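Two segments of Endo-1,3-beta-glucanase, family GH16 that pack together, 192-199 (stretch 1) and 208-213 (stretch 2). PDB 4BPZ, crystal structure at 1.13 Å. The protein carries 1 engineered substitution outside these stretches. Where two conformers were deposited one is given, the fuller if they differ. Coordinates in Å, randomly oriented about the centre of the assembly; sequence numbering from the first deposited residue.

Stretch 1 192-199: EWNASAMK
Stretch 2 (208-213) YELKNS

Strands 197-199 and 208-211 run antiparallel, their axes 170° apart and 4.7 Å at closest approach, with extended backbones (Met-198 phi/psi -120/126, Leu-210 -116/124; Lys-211 departs at -60/134). Met-198 and Leu-210 form the hydrogen-bonded pair, CA to CA 5.3 Å: Met-198 N donates to Leu-210 O and Leu-210 N to Met-198 O, both at 2.9 Å. The flanking non-hydrogen-bonded pairs, Ala-197 with Lys-211 and Lys-199 with Glu-209, lie closer, CA to CA 4.4 and 4.3 Å. Past the strand ends, Asn-212 N continues the ladder to Ser-196 O, 2.9 Å; its side chain (chi1 t) points toward stretch 1, placing CB 3.3 Å from Ala-195 O.

Within stretch 1, a turn joins two strands. Asn-194 N donates to Ala-197 O (2.9 Å), while Asn-194, chi1 p, has a short side chain that lets one carbonyl oxygen, OD1, accept from Ser-196 N and Ala-197 N, each at 2.9 Å.

On one face, Met-198 (m, t, m) brings CE to 3.8 Å from Leu-210 CD2 (t, p).

The other face carries Ala-197, Lys-199, Glu-209 and Lys-211; the small methyl CB of Ala-197 lies 3.7 Å from Glu-209 OE2. Lys-199 (m, t, t, t) and Glu-209 (t, t) leave NZ 4.5 Å from OE1, beyond a salt bridge, but a water accepts weakly from Lys-199 NZ (3.3 Å) and donates to Glu-209 OE1 (2.7 Å). Another water links Ser-196 O, Asn-212 O and Lys-211 NZ.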

ATOM      1  N   GLU A 192      -8.688   2.176  11.419  1.00 11.53           N
ATOM      2  CA  GLU A 192     -10.122   2.258  11.772  1.00 11.88           C
ATOM      3  C   GLU A 192     -10.592   3.602  11.201  1.00 11.44           C
ATOM      4  O   GLU A 192     -10.127   4.665  11.598  1.00 13.31           O
ATOM      5  CB  GLU A 192     -10.266   2.257  13.294  1.00 13.73           C
ATOM      6  CG  GLU A 192      -9.870   0.945  13.877  1.00 15.07           C
ATOM      7  CD  GLU A 192      -9.710   0.909  15.350  1.00 19.17           C
ATOM      8  OE1 GLU A 192     -10.207   1.849  16.046  1.00 21.15           O
ATOM      9  OE2 GLU A 192      -9.081  -0.047  15.850  1.00 20.07           O
ATOM     10  N   TRP A 193     -11.557   3.520  10.315  1.00 12.79           N
ATOM     11  CA  TRP A 193     -12.012   4.633   9.547  1.00 12.01           C
ATOM     12  C   TRP A 193     -13.520   4.755   9.666  1.00 12.76           C
ATOM     13  O   TRP A 193     -14.256   3.819   9.337  1.00 13.10           O
ATOM     14  CB  TRP A 193     -11.620   4.383   8.094  1.00 12.20           C
ATOM     15  CG  TRP A 193     -12.122   5.320   7.044  1.00 12.23           C
ATOM     16  CD1 TRP A 193     -12.515   6.669   7.156  1.00 11.71           C
ATOM     17  CD2 TRP A 193     -12.236   4.998   5.657  1.00 11.80           C
ATOM     18  NE1 TRP A 193     -12.894   7.131   5.954  1.00 12.00           N
ATOM     19  CE2 TRP A 193     -12.745   6.169   5.000  1.00 11.96           C
ATOM     20  CE3 TRP A 193     -11.994   3.824   4.877  1.00 11.50           C
ATOM     21  CZ2 TRP A 193     -13.020   6.156   3.639  1.00 11.72           C
ATOM     22  CZ3 TRP A 193     -12.266   3.849   3.529  1.00 12.28           C
ATOM     23  CH2 TRP A 193     -12.802   5.013   2.915  1.00 12.04           C
ATOM     24  N   ASN A 194     -13.996   5.930  10.101  1.00 13.67           N
ATOM     25  CA  ASN A 194     -15.460   6.188  10.094  1.00 13.33           C
ATOM     26  C   ASN A 194     -15.675   7.629   9.812  1.00 13.22           C
ATOM     27  O   ASN A 194     -14.736   8.371   9.416  1.00 13.66           O
ATOM     28  CB  ASN A 194     -16.122   5.655  11.371  1.00 14.58           C
ATOM     29  CG  ASN A 194     -15.579   6.316  12.615  1.00 15.61           C
ATOM     30  OD1 ASN A 194     -15.058   7.456  12.569  1.00 16.40           O
ATOM     31  ND2 ASN A 194     -15.733   5.633  13.778  1.00 20.75           N
ATOM     32  N   ALA A 195     -16.929   8.066   9.859  1.00 14.23           N
ATOM     33  CA  ALA A 195     -17.253   9.470   9.527  1.00 13.99           C
ATOM     34  C   ALA A 195     -16.575  10.452  10.492  1.00 14.77           C
ATOM     35  O   ALA A 195     -16.460  11.636  10.216  1.00 16.65           O
ATOM     36  CB  ALA A 195     -18.751   9.711   9.509  1.00 16.08           C
ATOM     37  N   SER A 196     -16.214   9.983  11.698  1.00 14.78           N
ATOM     38  CA  SER A 196     -15.592  10.821  12.755  0.50 14.91           C
ATOM     39  C   SER A 196     -14.064  10.970  12.598  1.00 14.35           C
ATOM     40  O   SER A 196     -13.553  12.050  12.806  1.00 14.97           O
ATOM     41  CB  SER A 196     -15.952  10.201  14.125  0.50 16.68           C
ATOM     42  OG  SER A 196     -17.370  10.252  14.299  0.50 22.13           O
ATOM     43  N   ALA A 197     -13.394   9.858  12.268  1.00 13.76           N
ATOM     44  CA  ALA A 197     -11.911   9.894  12.351  1.00 13.82           C
ATOM     45  C   ALA A 197     -11.346   8.756  11.583  1.00 13.71           C
ATOM     46  O   ALA A 197     -11.997   7.718  11.299  1.00 13.21           O
ATOM     47  CB  ALA A 197     -11.445   9.783  13.816  1.00 16.90           C
ATOM     48  N   MET A 198     -10.051   8.902  11.274  1.00 12.70           N
ATOM     49  CA  MET A 198      -9.210   7.793  10.769  0.50 12.30           C
ATOM     50  C   MET A 198      -8.072   7.574  11.725  1.00 12.31           C
ATOM     51  O   MET A 198      -7.339   8.526  12.033  1.00 14.19           O
ATOM     52  CB  MET A 198      -8.695   8.142   9.428  0.50 12.41           C
ATOM     53  CG  MET A 198      -9.819   8.176   8.416  0.50 16.03           C
ATOM     54  SD  MET A 198      -9.544   9.219   7.049  0.50 18.76           S
ATOM     55  CE  MET A 198      -9.469  10.916   7.680  0.50 17.52           C
ATOM     56  N   LYS A 199      -7.931   6.347  12.185  1.00 11.63           N
ATOM     57  CA  LYS A 199      -6.929   5.991  13.176  1.00 11.93           C
ATOM     58  C   LYS A 199      -6.053   4.892  12.582  1.00 11.41           C
ATOM     59  O   LYS A 199      -6.593   3.887  12.106  1.00 12.51           O
ATOM     60  CB  LYS A 199      -7.567   5.444  14.433  1.00 12.41           C
ATOM     61  CG  LYS A 199      -8.520   6.412  15.137  1.00 14.31           C
ATOM     62  CD  LYS A 199      -9.205   5.729  16.314  1.00 18.49           C
ATOM     63  CE  LYS A 199     -10.276   6.553  16.965  1.00 20.62           C
ATOM     64  NZ  LYS A 199     -10.793   5.892  18.166  1.00 27.44           N
ATOM     65  N   TYR A 208      -1.192   7.484  14.217  1.00 12.98           N
ATOM     66  CA  TYR A 208      -1.760   8.814  13.955  1.00 12.85           C
ATOM     67  C   TYR A 208      -3.291   8.678  13.904  1.00 12.11           C
ATOM     68  O   TYR A 208      -3.812   7.667  13.423  1.00 13.10           O
ATOM     69  CB  TYR A 208      -1.243   9.409  12.620  1.00 13.73           C
ATOM     70  CG  TYR A 208      -1.352  10.908  12.561  1.00 13.73           C
ATOM     71  CD1 TYR A 208      -0.386  11.718  13.158  1.00 13.98           C
ATOM     72  CD2 TYR A 208      -2.433  11.541  11.940  1.00 13.45           C
ATOM     73  CE1 TYR A 208      -0.504  13.099  13.145  1.00 13.43           C
ATOM     74  CE2 TYR A 208      -2.578  12.929  11.885  1.00 14.86           C
ATOM     75  CZ  TYR A 208      -1.557  13.729  12.485  1.00 15.02           C
ATOM     76  OH  TYR A 208      -1.620  15.069  12.422  1.00 16.62           O
ATOM     77  N   GLU A 209      -3.973   9.713  14.339  1.00 12.03           N
ATOM     78  CA  GLU A 209      -5.394   9.890  14.131  1.00 12.28           C
ATOM     79  C   GLU A 209      -5.682  11.220  13.546  1.00 11.67           C
ATOM     80  O   GLU A 209      -5.289  12.253  14.109  1.00 12.74           O
ATOM     81  CB  GLU A 209      -6.130   9.716  15.484  1.00 13.11           C
ATOM     82  CG  GLU A 209      -7.589  10.118  15.441  1.00 13.95           C
ATOM     83  CD  GLU A 209      -8.302   9.850  16.716  1.00 16.26           C
ATOM     84  OE1 GLU A 209      -7.777   9.176  17.617  1.00 18.26           O
ATOM     85  OE2 GLU A 209      -9.472  10.293  16.851  1.00 18.42           O
ATOM     86  N   LEU A 210      -6.445  11.214  12.465  1.00 12.85           N
ATOM     87  CA  LEU A 210      -6.879  12.402  11.755  1.00 13.11           C
ATOM     88  C   LEU A 210      -8.355  12.531  11.832  1.00 12.34           C
ATOM     89  O   LEU A 210      -9.084  11.579  11.489  1.00 13.10           O
ATOM     90  CB  LEU A 210      -6.443  12.303  10.287  1.00 13.57           C
ATOM     91  CG  LEU A 210      -6.892  13.509   9.422  1.00 14.49           C
ATOM     92  CD1 LEU A 210      -6.331  14.868   9.921  1.00 16.56           C
ATOM     93  CD2 LEU A 210      -6.472  13.251   7.984  1.00 16.62           C
ATOM     94  N   LYS A 211      -8.849  13.645  12.325  1.00 13.84           N
ATOM     95  CA  LYS A 211     -10.277  13.934  12.317  1.00 14.51           C
ATOM     96  C   LYS A 211     -10.826  13.952  10.909  1.00 14.06           C
ATOM     97  O   LYS A 211     -10.227  14.520  10.010  1.00 15.41           O
ATOM     98  CB  LYS A 211     -10.476  15.293  13.018  1.00 18.12           C
ATOM     99  CG  LYS A 211     -11.908  15.702  13.075  1.00 18.49           C
ATOM    100  CD  LYS A 211     -12.000  17.069  13.762  1.00 21.81           C
ATOM    101  CE  LYS A 211     -13.411  17.562  13.768  1.00 24.58           C
ATOM    102  NZ  LYS A 211     -14.268  16.645  14.583  1.00 31.12           N
ATOM    103  N   ASN A 212     -11.971  13.299  10.709  1.00 13.88           N
ATOM    104  CA  ASN A 212     -12.643  13.331   9.420  1.00 15.27           C
ATOM    105  C   ASN A 212     -13.634  14.475   9.304  1.00 15.35           C
ATOM    106  O   ASN A 212     -14.050  15.031  10.320  1.00 17.91           O
ATOM    107  CB  ASN A 212     -13.333  11.957   9.194  1.00 15.43           C
ATOM    108  CG  ASN A 212     -13.612  11.648   7.726  1.00 13.60           C
ATOM    109  OD1 ASN A 212     -14.119  10.492   7.447  1.00 15.43           O
ATOM    110  ND2 ASN A 212     -13.274  12.461   6.829  1.00 13.23           N
ATOM    111  N   SER A 213     -13.965  14.893   8.105  1.00 16.45           N
ATOM    112  CA  SER A 213     -14.966  15.912   7.896  1.00 17.01           C
ATOM    113  C   SER A 213     -15.410  15.723   6.438  1.00 17.33           C
ATOM    114  O   SER A 213     -14.698  15.200   5.554  1.00 17.45           O
ATOM    115  CB  SER A 213     -14.436  17.360   8.110  1.00 19.74           C
ATOM    116  OG  SER A 213     -13.732  17.824   6.988  1.00 24.44           O
TER
HETATM  117  O   HOH W   1     -15.024  14.389  12.899  1.00 28.54           O
HETATM  118  O   HOH W   2      -8.379   7.483  19.696  1.00 27.96           O